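Local coordinates for cytoadherence-linked asexual protein (Toxoplasma gondii, PDB 4Z80), which is represented here by a RON2L1 peptide bound to AMA4, a pairing that probably helps form the moving junction during host-cell invasion, at residues Gln8-Ser11 / Ser12-Pro15. Numbering follows the deposited sequence.
Sequences QNQS and SLAP
Gln8 lays its side chain over Ser12, its amide reaching along the start of helix 10-17 to the hydroxyl of Ser12, where Gln8 NE2 donates to Ser12 OG at 2.7 Å. The N-H...O angle of 156° and an oxygen nearly in the amide plane identify a well-directed bond. With the chain extended beyond CG, the amide reaches Ser12, and its OE1 passes 4.0 Å from Leu13 CD1 where the two side chains cross at about a right angle. Asn9 is the N-cap: its OD1 accepts from Ser12 N at 2.9 Å, the donor tilted 27° from the carbonyl plane. With CG between the backbone N and carbonyl carbon (chi1 66°), the side chain turns back to the helix start. Leu13 N donates to Asn9 O at 3.1 Å, the i to i+4 bond of the first turn, whereas Ala14 N to Gln10 O is weak. Pro15, without an N-H, sets CD 3.3 Å from Ser11 O, where the helix kinks. On the AMA4 chain, Tyr268 N bonds Asn9 OD1, Trp266 O bonds Asn9 ND2, and His264 O bonds Ser11 OG. Asn9 OD1 thus serves both cap and AMA4, and Ser12 OG both Gln8 and His128 NE2 of AMA4, so helix start and interface are probably coupled.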
ATOM      1  N   GLN B   8     -15.126 -20.282   7.816  1.00 22.91           N
ATOM      2  CA  GLN B   8     -14.515 -19.895   6.556  1.00 18.25           C
ATOM      3  C   GLN B   8     -15.404 -18.858   5.907  1.00 19.78           C
ATOM      4  O   GLN B   8     -16.611 -18.821   6.171  1.00 18.63           O
ATOM      5  CB  GLN B   8     -14.325 -21.105   5.639  1.00 24.10           C
ATOM      6  CG  GLN B   8     -15.623 -21.707   5.150  1.00 23.22           C
ATOM      7  CD  GLN B   8     -15.439 -23.066   4.495  1.00 27.12           C
ATOM      8  OE1 GLN B   8     -16.144 -24.021   4.831  1.00 31.73           O
ATOM      9  NE2 GLN B   8     -14.504 -23.160   3.551  1.00 22.43           N
ATOM     10  N   ASN B   9     -14.827 -18.002   5.070  1.00 16.64           N
ATOM     11  CA  ASN B   9     -15.636 -17.015   4.382  1.00 14.95           C
ATOM     12  C   ASN B   9     -16.241 -17.616   3.125  1.00 16.35           C
ATOM     13  O   ASN B   9     -16.001 -18.776   2.800  1.00 16.69           O
ATOM     14  CB  ASN B   9     -14.836 -15.741   4.064  1.00 15.33           C
ATOM     15  CG  ASN B   9     -13.700 -15.952   3.066  1.00 16.55           C
ATOM     16  OD1 ASN B   9     -13.513 -17.025   2.495  1.00 16.69           O
ATOM     17  ND2 ASN B   9     -12.923 -14.889   2.861  1.00 16.19           N
ATOM     18  N   GLN B  10     -17.052 -16.829   2.438  1.00 15.96           N
ATOM     19  CA  GLN B  10     -17.815 -17.356   1.316  1.00 17.53           C
ATOM     20  C   GLN B  10     -16.925 -17.722   0.136  1.00 18.69           C
ATOM     21  O   GLN B  10     -17.213 -18.680  -0.578  1.00 17.91           O
ATOM     22  CB  GLN B  10     -18.883 -16.353   0.881  1.00 18.40           C
ATOM     23  CG  GLN B  10     -19.989 -16.187   1.906  1.00 22.12           C
ATOM     24  CD  GLN B  10     -20.814 -17.451   2.091  1.00 29.69           C
ATOM     25  OE1 GLN B  10     -21.034 -18.212   1.148  1.00 26.71           O
ATOM     26  NE2 GLN B  10     -21.266 -17.682   3.318  1.00 36.35           N
ATOM     27  N   SER B  11     -15.839 -16.986  -0.078  1.00 16.17           N
ATOM     28  CA  SER B  11     -14.968 -17.304  -1.204  1.00 15.58           C
ATOM     29  C   SER B  11     -14.212 -18.613  -0.961  1.00 14.66           C
ATOM     30  O   SER B  11     -13.890 -19.335  -1.908  1.00 17.61           O
ATOM     31  CB  SER B  11     -14.003 -16.154  -1.478  1.00 16.67           C
ATOM     32  OG  SER B  11     -14.689 -15.103  -2.137  1.00 16.25           O
ATOM     33  N   SER B  12     -13.949 -18.931   0.303  1.00 15.30           N
ATOM     34  CA  SER B  12     -13.346 -20.213   0.670  1.00 15.33           C
ATOM     35  C   SER B  12     -14.317 -21.360   0.429  1.00 17.49           C
ATOM     36  O   SER B  12     -13.941 -22.418  -0.086  1.00 18.22           O
ATOM     37  CB  SER B  12     -12.903 -20.191   2.139  1.00 14.71           C
ATOM     38  OG  SER B  12     -12.602 -21.495   2.616  1.00 17.28           O
ATOM     39  N   LEU B  13     -15.572 -21.143   0.800  1.00 16.74           N
ATOM     40  CA  LEU B  13     -16.600 -22.158   0.622  1.00 19.48           C
ATOM     41  C   LEU B  13     -16.954 -22.346  -0.857  1.00 18.06           C
ATOM     42  O   LEU B  13     -17.372 -23.432  -1.267  1.00 18.71           O
ATOM     43  CB  LEU B  13     -17.847 -21.773   1.419  1.00 21.35           C
ATOM     44  CG  LEU B  13     -19.053 -22.704   1.305  1.00 29.39           C
ATOM     45  CD1 LEU B  13     -18.687 -24.113   1.740  1.00 29.45           C
ATOM     46  CD2 LEU B  13     -20.205 -22.155   2.138  1.00 28.63           C
ATOM     47  N   ALA B  14     -16.769 -21.298  -1.655  1.00 15.39           N
ATOM     48  CA  ALA B  14     -17.275 -21.269  -3.034  1.00 17.83           C
ATOM     49  C   ALA B  14     -16.907 -22.502  -3.883  1.00 18.88           C
ATOM     50  O   ALA B  14     -17.781 -23.074  -4.527  1.00 19.24           O
ATOM     51  CB  ALA B  14     -16.809 -19.995  -3.740  1.00 17.35           C
ATOM     52  N   PRO B  15     -15.628 -22.917  -3.902  1.00 17.06           N
ATOM     53  CA  PRO B  15     -15.301 -24.075  -4.752  1.00 16.95           C
ATOM     54  C   PRO B  15     -16.053 -25.351  -4.378  1.00 18.94           C
ATOM     55  O   PRO B  15     -16.225 -26.226  -5.221  1.00 19.41           O
ATOM     56  CB  PRO B  15     -13.787 -24.261  -4.547  1.00 19.15           C
ATOM     57  CG  PRO B  15     -13.404 -23.355  -3.429  1.00 19.85           C
ATOM     58  CD  PRO B  15     -14.424 -22.286  -3.339  1.00 16.89           C
TER